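Local coordinates for protein UDP-N-acetylmuramate--L-alanine ligase (Thermotoga maritima, PDB 1J6U) that joins L-alanine to UDP-N-acetylmuramate at the expense of ATP, an amide-forming step in the cytoplasmic assembly of the peptidoglycan precursor, at residues D38-N43 / N68-D73; T47-Y52 / H156-K161; M131-L136 / P165-L170; D329-P334 / L436-G441; E351-I356 / L378-V383. All blocks are in the same frame, centred on the assembly; numbering follows the deposited sequence.

Overall arrangement
Interactions 1, 3 and 5 each belong to a different sheet, one in each of the three sequence-family regions of this Mur ligase, while interaction 2 joins the first region to the second. Interaction 3 is purely aliphatic helix-on-sheet packing in the core. Interactions 4 and 5 share a sheet, Leu436 N lying 2.8 Å from Val354 O, and backbone bonds dominate both; 5 is buried with partly exposed members, 4 only partly buried. Interaction 1 is a mostly buried aromatic contact with one side-chain hydroxyl accepting from the backbone. Interaction 2, about 17 Å from it between centres, is polar and side-chain-driven, also buried with partly exposed members, and Asn43 packs on Thr50 where the two touch.

Interaction 1 of 5, residues D38-N43 / N68-D73; sequences DVYGSN and NWYDPD
Tyr40, on strand 38-42, sends its ring into the loop 68-73 that leads to strand 74-77. CB leaves with CG wedged between the backbone N and the carbonyl carbon (chi1 74°), which aims the ring at the loop. CE1 has Asn68 O at the ring edge, 3.6 Å away, and Tyr70 CD1 at 3.7 Å. The edge of Tyr70 is presented to the face of Tyr40 in a T-shaped stack, centroids 5.4 Å apart and planes at 80°. CE2 reaches Pro72 CB at 4.2 Å. At the tip, OH accepts from Tyr70 N at 2.9 Å and rests 3.4 Å from Pro72 CD; His16 is its second hydrogen-bonding partner. A phenylalanine here would probably leave Tyr70 N without its acceptor and His16 without its hydroxyl partner. A buried phenol thus satisfies a backbone N-H of an irregular loop while its ring supplies the apolar surface, joining this loop to the parallel sheet of the N-terminal Rossmann-like domain.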
# COMPACT_ATOMS: atom_id res chain seq x y z
N ASP A 38 -13.18 -22.20 -10.13
CA ASP A 38 -12.05 -23.09 -9.91
C ASP A 38 -10.81 -22.21 -10.15
O ASP A 38 -10.51 -21.82 -11.27
CB ASP A 38 -12.10 -24.25 -10.88
CG ASP A 38 -11.20 -25.40 -10.45
OD1 ASP A 38 -10.41 -25.21 -9.49
OD2 ASP A 38 -11.28 -26.49 -11.09
N VAL A 39 -10.09 -21.91 -9.09
CA VAL A 39 -8.96 -21.02 -9.19
C VAL A 39 -7.64 -21.62 -8.78
O VAL A 39 -7.57 -22.36 -7.83
CB VAL A 39 -9.24 -19.76 -8.30
CG1 VAL A 39 -8.00 -18.96 -8.08
CG2 VAL A 39 -10.32 -18.89 -8.97
N TYR A 40 -6.59 -21.30 -9.53
CA TYR A 40 -5.25 -21.76 -9.15
C TYR A 40 -4.28 -20.83 -9.85
O TYR A 40 -4.67 -19.98 -10.68
CB TYR A 40 -5.00 -23.23 -9.55
CG TYR A 40 -4.78 -23.46 -11.03
CD1 TYR A 40 -3.50 -23.49 -11.57
CD2 TYR A 40 -5.87 -23.63 -11.91
CE1 TYR A 40 -3.29 -23.68 -12.94
CE2 TYR A 40 -5.67 -23.82 -13.29
CZ TYR A 40 -4.37 -23.85 -13.79
OH TYR A 40 -4.15 -24.11 -15.11
N GLY A 41 -3.01 -20.96 -9.55
CA GLY A 41 -2.10 -20.05 -10.20
C GLY A 41 -0.67 -20.36 -9.90
O GLY A 41 -0.32 -21.37 -9.27
N SER A 42 0.18 -19.45 -10.31
CA SER A 42 1.59 -19.68 -10.12
C SER A 42 2.28 -18.37 -9.86
O SER A 42 1.77 -17.28 -10.16
CB SER A 42 2.12 -20.28 -11.40
OG SER A 42 1.95 -19.29 -12.41
N ASN A 43 3.49 -18.47 -9.36
CA ASN A 43 4.23 -17.27 -9.06
C ASN A 43 5.70 -17.59 -9.14
O ASN A 43 6.12 -18.74 -8.95
CB ASN A 43 3.85 -16.77 -7.64
CG ASN A 43 4.00 -15.26 -7.49
OD1 ASN A 43 3.41 -14.49 -8.28
ND2 ASN A 43 4.78 -14.83 -6.49
N ASN A 68 2.69 -26.29 -14.70
CA ASN A 68 1.58 -25.78 -13.91
C ASN A 68 0.38 -25.48 -14.76
O ASN A 68 -0.19 -24.40 -14.68
CB ASN A 68 1.98 -24.49 -13.21
CG ASN A 68 3.30 -24.60 -12.50
OD1 ASN A 68 3.62 -25.65 -11.94
ND2 ASN A 68 4.07 -23.50 -12.48
N TRP A 69 -0.02 -26.44 -15.58
CA TRP A 69 -1.15 -26.23 -16.46
C TRP A 69 -2.23 -27.24 -16.11
O TRP A 69 -1.96 -28.42 -16.00
CB TRP A 69 -0.69 -26.38 -17.91
CG TRP A 69 -1.73 -26.09 -18.88
CD1 TRP A 69 -2.56 -26.98 -19.47
CD2 TRP A 69 -2.10 -24.80 -19.37
NE1 TRP A 69 -3.42 -26.34 -20.31
CE2 TRP A 69 -3.17 -24.99 -20.27
CE3 TRP A 69 -1.64 -23.50 -19.13
CZ2 TRP A 69 -3.79 -23.94 -20.95
CZ3 TRP A 69 -2.25 -22.44 -19.81
CH2 TRP A 69 -3.31 -22.67 -20.71
N TYR A 70 -3.45 -26.76 -15.90
CA TYR A 70 -4.55 -27.66 -15.56
C TYR A 70 -5.79 -27.38 -16.36
O TYR A 70 -6.92 -27.39 -15.86
CB TYR A 70 -4.79 -27.61 -14.06
CG TYR A 70 -3.58 -28.11 -13.33
CD1 TYR A 70 -2.45 -27.32 -13.17
CD2 TYR A 70 -3.54 -29.42 -12.87
CE1 TYR A 70 -1.28 -27.83 -12.56
CE2 TYR A 70 -2.39 -29.95 -12.27
CZ TYR A 70 -1.27 -29.15 -12.10
OH TYR A 70 -0.17 -29.69 -11.45
N ASP A 71 -5.55 -27.13 -17.64
CA ASP A 71 -6.56 -26.87 -18.65
C ASP A 71 -7.59 -25.87 -18.18
O ASP A 71 -8.76 -26.20 -18.04
CB ASP A 71 -7.21 -28.19 -19.07
CG ASP A 71 -6.16 -29.28 -19.37
OD1 ASP A 71 -6.17 -30.33 -18.70
OD2 ASP A 71 -5.30 -29.07 -20.28
N PRO A 72 -7.15 -24.64 -17.94
CA PRO A 72 -8.01 -23.55 -17.48
C PRO A 72 -8.81 -23.04 -18.65
O PRO A 72 -8.42 -23.22 -19.78
CB PRO A 72 -7.02 -22.51 -17.02
CG PRO A 72 -5.92 -22.68 -18.03
CD PRO A 72 -5.76 -24.18 -18.07
N ASP A 73 -9.91 -22.37 -18.36
CA ASP A 73 -10.76 -21.80 -19.39
C ASP A 73 -10.25 -20.42 -19.59
O ASP A 73 -10.54 -19.76 -20.60
CB ASP A 73 -12.20 -21.69 -18.89
CG ASP A 73 -12.72 -23.00 -18.41
OD1 ASP A 73 -12.53 -24.00 -19.14
OD2 ASP A 73 -13.31 -23.05 -17.30

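Interaction 2 of 5, residues T47-Y52 / H156-K161; sequences TERTAY and HGNYEK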
# COMPACT_ATOMS: atom_id res chain seq x y z
N THR A 47 5.35 -16.10 -1.59
CA THR A 47 5.02 -14.79 -0.94
C THR A 47 4.05 -15.02 0.22
O THR A 47 3.56 -16.17 0.39
CB THR A 47 4.32 -13.80 -1.90
OG1 THR A 47 3.05 -14.34 -2.30
CG2 THR A 47 5.17 -13.51 -3.12
N GLU A 48 3.74 -13.98 1.03
CA GLU A 48 2.78 -14.29 2.10
C GLU A 48 1.43 -14.57 1.47
O GLU A 48 0.65 -15.37 2.01
CB GLU A 48 2.70 -13.21 3.22
CG GLU A 48 1.84 -11.97 3.05
CD GLU A 48 0.34 -12.18 3.16
OE1 GLU A 48 -0.19 -12.99 3.98
OE2 GLU A 48 -0.34 -11.48 2.40
N ARG A 49 1.16 -13.96 0.32
CA ARG A 49 -0.09 -14.25 -0.39
C ARG A 49 -0.11 -15.73 -0.86
O ARG A 49 -1.11 -16.43 -0.62
CB ARG A 49 -0.30 -13.31 -1.59
CG ARG A 49 -0.82 -11.88 -1.25
CD ARG A 49 -1.28 -11.78 0.20
NE ARG A 49 -2.72 -11.88 0.40
CZ ARG A 49 -3.33 -12.24 1.54
NH1 ARG A 49 -2.68 -12.56 2.65
NH2 ARG A 49 -4.65 -12.33 1.54
N THR A 50 0.97 -16.23 -1.48
CA THR A 50 0.96 -17.63 -1.94
C THR A 50 0.73 -18.51 -0.72
O THR A 50 -0.06 -19.46 -0.76
CB THR A 50 2.29 -18.09 -2.67
OG1 THR A 50 3.43 -17.91 -1.82
CG2 THR A 50 2.52 -17.29 -3.91
N ALA A 51 1.37 -18.17 0.39
CA ALA A 51 1.17 -18.97 1.58
C ALA A 51 -0.31 -18.88 1.98
O ALA A 51 -1.00 -19.88 2.21
CB ALA A 51 2.06 -18.45 2.69
N TYR A 52 -0.82 -17.65 2.02
CA TYR A 52 -2.19 -17.45 2.43
C TYR A 52 -3.17 -18.17 1.52
O TYR A 52 -4.08 -18.88 2.01
CB TYR A 52 -2.54 -15.95 2.49
CG TYR A 52 -3.94 -15.75 3.03
CD1 TYR A 52 -4.24 -16.06 4.35
CD2 TYR A 52 -4.99 -15.37 2.19
CE1 TYR A 52 -5.56 -16.01 4.83
CE2 TYR A 52 -6.32 -15.31 2.65
CZ TYR A 52 -6.60 -15.63 3.97
OH TYR A 52 -7.91 -15.58 4.44
N HIS A 156 -9.74 -11.54 4.12
CA HIS A 156 -8.63 -12.17 3.45
C HIS A 156 -7.44 -11.25 3.30
O HIS A 156 -6.63 -11.44 2.42
CB HIS A 156 -9.07 -12.70 2.09
CG HIS A 156 -10.09 -13.78 2.18
ND1 HIS A 156 -9.89 -14.93 2.92
CD2 HIS A 156 -11.36 -13.85 1.72
CE1 HIS A 156 -10.99 -15.65 2.91
NE2 HIS A 156 -11.90 -15.02 2.19
N GLY A 157 -7.36 -10.21 4.12
CA GLY A 157 -6.20 -9.35 4.07
C GLY A 157 -6.12 -8.21 3.10
O GLY A 157 -5.90 -7.07 3.53
N ASN A 158 -6.25 -8.53 1.81
CA ASN A 158 -6.18 -7.52 0.76
C ASN A 158 -7.45 -7.65 -0.04
O ASN A 158 -7.63 -7.01 -1.09
CB ASN A 158 -4.94 -7.72 -0.15
CG ASN A 158 -4.93 -9.08 -0.91
OD1 ASN A 158 -5.44 -10.10 -0.43
ND2 ASN A 158 -4.34 -9.07 -2.10
N TYR A 159 -8.36 -8.45 0.48
CA TYR A 159 -9.63 -8.67 -0.17
C TYR A 159 -10.69 -9.06 0.84
O TYR A 159 -10.37 -9.65 1.88
CB TYR A 159 -9.55 -9.80 -1.20
CG TYR A 159 -10.91 -10.17 -1.76
CD1 TYR A 159 -11.49 -9.41 -2.77
CD2 TYR A 159 -11.66 -11.24 -1.22
CE1 TYR A 159 -12.76 -9.69 -3.24
CE2 TYR A 159 -12.93 -11.53 -1.68
CZ TYR A 159 -13.48 -10.75 -2.70
OH TYR A 159 -14.74 -11.01 -3.20
N GLU A 160 -11.93 -8.71 0.52
CA GLU A 160 -13.09 -9.06 1.35
C GLU A 160 -14.28 -8.99 0.43
O GLU A 160 -14.39 -8.07 -0.36
CB GLU A 160 -13.30 -8.06 2.50
CG GLU A 160 -14.44 -8.50 3.42
CD GLU A 160 -14.38 -7.88 4.81
OE1 GLU A 160 -15.12 -6.91 5.08
OE2 GLU A 160 -13.57 -8.35 5.63
N LYS A 161 -15.16 -9.98 0.53
CA LYS A 161 -16.35 -9.99 -0.30
C LYS A 161 -17.51 -9.44 0.52
O LYS A 161 -17.68 -9.82 1.69
CB LYS A 161 -16.72 -11.42 -0.72
CG LYS A 161 -17.97 -11.43 -1.58
CD LYS A 161 -18.23 -12.75 -2.27
CE LYS A 161 -19.25 -12.59 -3.40
NZ LYS A 161 -18.78 -11.66 -4.49
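At the junction of the N-terminal and middle regions of the ligase, Tyr52 and Arg49 of helix 48-55 meet His156 and Asn158 in the turn before edge strand 159-160. Both side chains reach across from the start of the helix, which a capping box between Thr47 and Thr50 opens. Tyr52 has CG anti to its own N (chi1 -175°), which carries the ring out to His156, and its OH shares a 2.6 Å hydrogen bond with His156 ND1. Each of these polar atoms lies at the edge of the other's ring; the rings meet rim to rim with planes at 51°, so neither covers the other's face. Arg49 bends at chi2 and chi3 and runs past Asn158 in the opposite direction, its guanidinium almost perpendicular to the amide. Asn158 OD1 receives weak bonds from Arg49 NE at 3.4 Å and from Arg49 NH2, whose modelled place is less certain. Arg49 NH1 also makes a salt bridge to Glu48 OE2, 2.6 Å long, at the syn lone pair but tilted 19° from the guanidinium plane. Helix 23-34 borders both partners: its Ser26 is touched by Arg49 and hydrogen-bonded to Asn158 ND2, while Tyr159 from strand 159-160 packs on Ser34.

Interaction 3 of 5, residues M131-L136 / P165-L170; sequences MVAHVL and PVVYEL
Val132 and Val167 make the closest approach between segments 131-136 and 165-170, with CG1 of Val132 3.6 Å from CG1 of Val167. The first segment lies on helix 125-138, which carries the last of the predicted ATP-binding residues 121-127 in its first turn and lies against the mixed sheet of the middle domain. Its short axis segment runs 8.5 Å from that of strand 166-170, at 175° between their directions, hence almost exactly antiparallel. Val167 supplies most of the strand's share of the contact, and its two methyls divide the work. CG1, anti to the backbone N (chi1 -168°), meets Val132 and passes 4.3 Å from Ala133 CB; CG2 turns to the next helical level and touches Leu136 CD2 at 3.8 Å. Ala133 is small enough for the backbones to draw near, its CA being 6.0 Å from that of Val167. The contact is looser toward Leu136 and Pro165, where their CG atoms are 4.1 Å apart and the CA atoms 8.5 Å. Even this end is buried rather than solvent-facing: Phe117 of the adjoining strand 116-120 touches both residues, and Phe289 of helix 276-291 also packs on Leu136. The side chains that meet are all aliphatic, and no polar bond joins the two segments. Dispersion and the exclusion of water probably hold this part of the helix on the strand.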
# COMPACT_ATOMS: atom_id res chain seq x y z
N MSE A 131 -8.59 2.99 4.48
CA MSE A 131 -9.42 3.86 5.30
C MSE A 131 -10.88 3.86 4.77
O MSE A 131 -11.81 3.65 5.55
CB MSE A 131 -8.85 5.27 5.31
CG MSE A 131 -7.67 5.40 6.17
SE MSE A 131 -6.94 7.16 6.05
CE MSE A 131 -5.93 7.15 7.70
N VAL A 132 -11.06 4.06 3.46
CA VAL A 132 -12.36 4.06 2.83
C VAL A 132 -13.06 2.76 3.14
O VAL A 132 -14.20 2.76 3.61
CB VAL A 132 -12.25 4.24 1.29
CG1 VAL A 132 -13.65 4.12 0.62
CG2 VAL A 132 -11.67 5.59 0.99
N ALA A 133 -12.38 1.65 2.86
CA ALA A 133 -12.93 0.34 3.13
C ALA A 133 -13.28 0.20 4.61
O ALA A 133 -14.34 -0.33 4.97
CB ALA A 133 -11.91 -0.77 2.75
N HIS A 134 -12.36 0.61 5.48
CA HIS A 134 -12.60 0.52 6.92
C HIS A 134 -13.87 1.32 7.34
O HIS A 134 -14.67 0.82 8.12
CB HIS A 134 -11.35 1.00 7.65
CG HIS A 134 -11.51 1.14 9.12
ND1 HIS A 134 -11.51 0.06 9.98
CD2 HIS A 134 -11.59 2.24 9.91
CE1 HIS A 134 -11.57 0.48 11.23
NE2 HIS A 134 -11.62 1.80 11.21
N VAL A 135 -14.02 2.56 6.86
CA VAL A 135 -15.20 3.39 7.13
C VAL A 135 -16.47 2.64 6.65
O VAL A 135 -17.41 2.40 7.41
CB VAL A 135 -15.14 4.74 6.37
CG1 VAL A 135 -16.46 5.47 6.49
CG2 VAL A 135 -14.01 5.61 6.93
N LEU A 136 -16.50 2.27 5.38
CA LEU A 136 -17.64 1.55 4.85
C LEU A 136 -17.96 0.31 5.69
O LEU A 136 -19.12 -0.03 5.94
CB LEU A 136 -17.39 1.18 3.38
CG LEU A 136 -18.04 2.01 2.25
CD1 LEU A 136 -18.91 3.13 2.82
CD2 LEU A 136 -16.99 2.55 1.32
N PRO A 165 -21.12 -1.62 -1.57
CA PRO A 165 -20.38 -1.14 -2.75
C PRO A 165 -19.01 -1.80 -2.80
O PRO A 165 -18.62 -2.56 -1.90
CB PRO A 165 -20.26 0.36 -2.48
CG PRO A 165 -20.00 0.39 -1.02
CD PRO A 165 -20.95 -0.71 -0.43
N VAL A 166 -18.25 -1.51 -3.84
CA VAL A 166 -16.93 -2.07 -3.95
C VAL A 166 -15.90 -0.93 -3.86
O VAL A 166 -16.06 0.14 -4.46
CB VAL A 166 -16.78 -2.87 -5.26
CG1 VAL A 166 -17.23 -2.04 -6.44
CG2 VAL A 166 -15.30 -3.29 -5.46
N VAL A 167 -14.87 -1.17 -3.05
CA VAL A 167 -13.78 -0.23 -2.82
C VAL A 167 -12.51 -0.82 -3.41
O VAL A 167 -12.17 -1.99 -3.14
CB VAL A 167 -13.50 -0.04 -1.28
CG1 VAL A 167 -12.60 1.14 -1.06
CG2 VAL A 167 -14.78 0.12 -0.52
N TYR A 168 -11.78 -0.03 -4.19
CA TYR A 168 -10.54 -0.52 -4.77
C TYR A 168 -9.51 0.55 -5.06
O TYR A 168 -9.78 1.75 -5.09
CB TYR A 168 -10.84 -1.31 -6.02
CG TYR A 168 -11.52 -0.50 -7.08
CD1 TYR A 168 -10.79 0.18 -8.06
CD2 TYR A 168 -12.93 -0.39 -7.09
CE1 TYR A 168 -11.43 0.94 -9.05
CE2 TYR A 168 -13.59 0.37 -8.08
CZ TYR A 168 -12.83 1.02 -9.05
OH TYR A 168 -13.48 1.70 -10.04
N GLU A 169 -8.31 0.06 -5.27
CA GLU A 169 -7.13 0.86 -5.53
C GLU A 169 -6.90 0.86 -7.05
O GLU A 169 -7.01 -0.15 -7.67
CB GLU A 169 -5.98 0.16 -4.80
CG GLU A 169 -4.68 0.89 -4.62
CD GLU A 169 -3.69 0.09 -3.76
OE1 GLU A 169 -3.99 -0.20 -2.57
OE2 GLU A 169 -2.60 -0.26 -4.29
N LEU A 170 -6.60 1.99 -7.66
CA LEU A 170 -6.30 2.00 -9.08
C LEU A 170 -4.85 2.42 -9.19
O LEU A 170 -4.45 3.46 -8.67
CB LEU A 170 -7.15 3.03 -9.83
CG LEU A 170 -8.44 2.52 -10.45
CD1 LEU A 170 -9.05 3.62 -11.27
CD2 LEU A 170 -8.14 1.34 -11.33

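Interaction 4 of 5, residues D329-P334 / L436-G441; sequences DYAHTP and LFVGAG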
# COMPACT_ATOMS: atom_id res chain seq x y z
N ASP A 329 8.21 -0.91 7.45
CA ASP A 329 7.82 0.14 6.54
C ASP A 329 8.44 -0.04 5.17
O ASP A 329 9.63 -0.27 5.05
CB ASP A 329 8.19 1.52 7.07
CG ASP A 329 7.42 2.61 6.34
OD1 ASP A 329 7.97 3.21 5.37
OD2 ASP A 329 6.25 2.84 6.72
N TYR A 330 7.58 0.09 4.16
CA TYR A 330 7.87 -0.05 2.74
C TYR A 330 8.80 0.99 2.18
O TYR A 330 9.27 0.83 1.07
CB TYR A 330 6.56 0.09 1.97
CG TYR A 330 6.28 -1.01 1.02
CD1 TYR A 330 6.68 -2.32 1.30
CD2 TYR A 330 5.51 -0.78 -0.13
CE1 TYR A 330 6.33 -3.39 0.47
CE2 TYR A 330 5.15 -1.86 -0.97
CZ TYR A 330 5.56 -3.16 -0.65
OH TYR A 330 5.18 -4.23 -1.43
N ALA A 331 9.06 2.07 2.90
CA ALA A 331 9.89 3.12 2.32
C ALA A 331 11.12 2.65 1.53
O ALA A 331 11.84 1.75 1.98
CB ALA A 331 10.32 4.11 3.42
N HIS A 332 11.35 3.28 0.38
CA HIS A 332 12.50 2.94 -0.47
C HIS A 332 13.10 4.17 -1.10
O HIS A 332 14.16 4.14 -1.70
CB HIS A 332 12.09 1.97 -1.56
CG HIS A 332 10.97 2.46 -2.40
ND1 HIS A 332 9.65 2.20 -2.09
CD2 HIS A 332 10.96 3.21 -3.53
CE1 HIS A 332 8.87 2.79 -2.99
NE2 HIS A 332 9.64 3.41 -3.87
N THR A 333 12.44 5.27 -0.89
CA THR A 333 12.84 6.55 -1.42
C THR A 333 13.42 7.43 -0.34
O THR A 333 13.05 7.32 0.81
CB THR A 333 11.58 7.23 -2.00
OG1 THR A 333 11.36 6.72 -3.31
CG2 THR A 333 11.68 8.71 -1.99
N PRO A 334 14.32 8.32 -0.70
CA PRO A 334 14.89 9.18 0.33
C PRO A 334 13.83 9.97 1.08
O PRO A 334 13.92 10.15 2.30
CB PRO A 334 15.85 10.08 -0.46
CG PRO A 334 16.39 9.14 -1.41
CD PRO A 334 15.13 8.38 -1.92
N LEU A 436 13.32 -0.20 13.16
CA LEU A 436 12.54 -0.02 11.95
C LEU A 436 13.19 -0.79 10.81
O LEU A 436 14.27 -0.41 10.34
CB LEU A 436 12.51 1.44 11.54
CG LEU A 436 12.05 2.48 12.52
CD1 LEU A 436 12.39 3.88 11.95
CD2 LEU A 436 10.57 2.29 12.76
N PHE A 437 12.52 -1.85 10.35
CA PHE A 437 13.00 -2.60 9.21
C PHE A 437 12.34 -1.98 7.96
O PHE A 437 11.18 -2.23 7.65
CB PHE A 437 12.61 -4.06 9.35
CG PHE A 437 13.46 -4.80 10.28
CD1 PHE A 437 13.25 -4.71 11.65
CD2 PHE A 437 14.49 -5.61 9.80
CE1 PHE A 437 14.05 -5.44 12.52
CE2 PHE A 437 15.29 -6.33 10.67
CZ PHE A 437 15.06 -6.25 12.03
N VAL A 438 13.13 -1.19 7.25
CA VAL A 438 12.67 -0.46 6.10
C VAL A 438 12.99 -0.95 4.71
O VAL A 438 14.15 -1.12 4.36
CB VAL A 438 13.21 0.95 6.20
CG1 VAL A 438 12.59 1.84 5.10
CG2 VAL A 438 12.95 1.46 7.62
N GLY A 439 11.95 -1.13 3.90
CA GLY A 439 12.16 -1.52 2.52
C GLY A 439 11.01 -2.23 1.84
O GLY A 439 10.20 -2.87 2.49
N ALA A 440 10.98 -2.17 0.51
CA ALA A 440 9.90 -2.79 -0.24
C ALA A 440 10.12 -4.26 -0.53
O ALA A 440 9.19 -4.99 -0.90
CB ALA A 440 9.70 -2.03 -1.52
N GLY A 441 11.35 -4.72 -0.33
CA GLY A 441 11.65 -6.11 -0.62
C GLY A 441 11.66 -7.13 0.48
O GLY A 441 10.79 -7.16 1.36
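Tyr330 lays its ring over Ala440 CB, a CH-pi contact with the methyl 4.1 Å from the ring centroid and only 11° off the ring normal. The pair lies where strands 324-329 and 433-438, parallel neighbours in the six-stranded mixed sheet of the C-terminal domain, give way to loops. The last bridge of that pairing joins Asp329 to Val438. Asp329 N donates to Phe437 O at 3.3 Å, tilted 34° from the carbonyl plane, whereas Gly439 N makes the shorter bond, 2.7 Å to Asp329 O, within that oxygen's carbonyl plane. Beyond it the chain bends: Asp329 OD1 accepts from Ala331 N at 2.9 Å, closing an Asx turn, and is met from above the carboxylate plane. OD2 of the same carboxylate is taken by Phe313 N, so both oxygens have backbone partners. The turn brings Ala331 CB within 3.6 Å of Val438 CG1, the branch anti to the backbone N (chi1 -172°). Further along, the side chain of His332 is about 7 Å from that of Asp123, a predicted ATP-binding residue, consistent with this sheet end lying near the nucleotide site. Ala331 O also receives a CA-H...O contact from Gly439 CA, at 3.3 Å.

Interaction 5 of 5, residues E351-I356 / L378-V383; sequences EKIVVI and LADEVV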
# COMPACT_ATOMS: atom_id res chain seq x y z
N GLU A 351 13.00 7.24 22.62
CA GLU A 351 13.62 5.97 22.31
C GLU A 351 14.76 6.05 21.27
O GLU A 351 14.91 7.03 20.53
CB GLU A 351 12.56 4.97 21.82
CG GLU A 351 11.55 4.47 22.90
CD GLU A 351 10.52 5.53 23.37
OE1 GLU A 351 10.41 6.63 22.77
OE2 GLU A 351 9.81 5.26 24.36
N LYS A 352 15.57 5.00 21.23
CA LYS A 352 16.67 4.89 20.28
C LYS A 352 16.02 4.38 18.99
O LYS A 352 15.25 3.41 19.00
CB LYS A 352 17.69 3.86 20.78
CG LYS A 352 18.88 3.63 19.86
CD LYS A 352 20.12 3.32 20.67
CE LYS A 352 21.01 2.24 20.06
NZ LYS A 352 20.47 0.88 20.33
N ILE A 353 16.32 5.05 17.88
CA ILE A 353 15.77 4.66 16.58
C ILE A 353 16.85 3.98 15.76
O ILE A 353 17.89 4.59 15.45
CB ILE A 353 15.26 5.86 15.78
CG1 ILE A 353 14.27 6.65 16.62
CG2 ILE A 353 14.56 5.37 14.51
CD1 ILE A 353 13.13 5.81 17.13
N VAL A 354 16.59 2.71 15.42
CA VAL A 354 17.52 1.91 14.63
C VAL A 354 16.90 1.51 13.30
O VAL A 354 15.88 0.82 13.27
CB VAL A 354 17.91 0.63 15.36
CG1 VAL A 354 18.78 -0.20 14.46
CG2 VAL A 354 18.63 0.97 16.65
N VAL A 355 17.51 1.96 12.22
CA VAL A 355 17.01 1.64 10.89
C VAL A 355 17.87 0.56 10.23
O VAL A 355 19.09 0.67 10.18
CB VAL A 355 17.01 2.85 9.99
CG1 VAL A 355 16.42 2.50 8.63
CG2 VAL A 355 16.25 3.95 10.64
N ILE A 356 17.20 -0.49 9.79
CA ILE A 356 17.81 -1.58 9.06
C ILE A 356 17.15 -1.37 7.68
O ILE A 356 15.96 -1.67 7.47
CB ILE A 356 17.39 -2.93 9.64
CG1 ILE A 356 17.90 -3.04 11.09
CG2 ILE A 356 17.97 -4.05 8.78
CD1 ILE A 356 16.84 -2.72 12.12
N LEU A 378 18.62 11.17 10.69
CA LEU A 378 17.78 11.21 11.88
C LEU A 378 17.78 9.92 12.74
O LEU A 378 17.39 9.97 13.92
CB LEU A 378 16.33 11.56 11.48
CG LEU A 378 15.66 12.83 12.07
CD1 LEU A 378 14.13 12.78 11.85
CD2 LEU A 378 15.94 12.92 13.56
N ALA A 379 18.20 8.79 12.18
CA ALA A 379 18.24 7.54 12.97
C ALA A 379 19.46 7.53 13.88
O ALA A 379 20.43 8.20 13.60
CB ALA A 379 18.28 6.33 12.06
N ASP A 380 19.41 6.78 14.96
CA ASP A 380 20.54 6.71 15.87
C ASP A 380 21.58 5.71 15.38
O ASP A 380 22.77 5.89 15.58
CB ASP A 380 20.06 6.32 17.25
CG ASP A 380 19.04 7.27 17.76
OD1 ASP A 380 19.40 8.46 17.92
OD2 ASP A 380 17.88 6.85 17.97
N GLU A 381 21.11 4.65 14.76
CA GLU A 381 21.97 3.62 14.22
C GLU A 381 21.41 3.25 12.88
O GLU A 381 20.19 3.16 12.72
CB GLU A 381 21.94 2.36 15.08
CG GLU A 381 22.19 2.62 16.54
CD GLU A 381 23.57 2.19 16.96
OE1 GLU A 381 24.54 2.98 16.77
OE2 GLU A 381 23.67 1.05 17.48
N VAL A 382 22.29 3.05 11.90
CA VAL A 382 21.84 2.58 10.61
C VAL A 382 22.59 1.34 10.13
O VAL A 382 23.81 1.33 10.12
CB VAL A 382 21.99 3.62 9.49
CG1 VAL A 382 21.29 3.08 8.23
CG2 VAL A 382 21.43 4.94 9.90
N VAL A 383 21.85 0.32 9.74
CA VAL A 383 22.42 -0.89 9.14
C VAL A 383 21.85 -0.92 7.71
O VAL A 383 20.64 -1.01 7.54
CB VAL A 383 21.97 -2.20 9.84
CG1 VAL A 383 22.49 -3.42 9.03
CG2 VAL A 383 22.51 -2.28 11.25
O HOH W 1 17.29 8.94 20.50
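Ile353 O is gripped by two backbone donors, Asp380 N at 2.7 Å and Glu381 N at 3.3 Å, both in its carbonyl plane. They mark the start of parallel pairing between strands 352-357 and 381-384 in the C-terminal mixed sheet; the axes of the short strand segments 352-356 and 381-383 are 4.8 Å apart and 12° from parallel. The pairing continues with Val355, which donates through N to Glu381 O and accepts through O from Val383 N at 2.8 Å. Asp380 reaches back with its carboxylate, OD2 approaching Ile353 N in a nearly straight bond that is modelled very short, so its exact length is doubtful. On the face carrying Val354 and Glu381, these two side chains lie side by side. Lys352, with CG anti to the backbone N (chi1 179°), brings CE within 3.7 Å of Glu381 CG, while Lys352 NZ stays 4.3 Å from Glu381 OE2, too far for a salt bridge. With an alanine here, Glu381 CG is likely to lose the packing of the lysine CE, and its carboxylate the nearby positive charge. On the other face, Val355 is pressed against the loop before the second strand: its CG2, anti to the carbonyl carbon, lies just 3.4 Å from Ala379 CB, tighter than usual van der Waals contact.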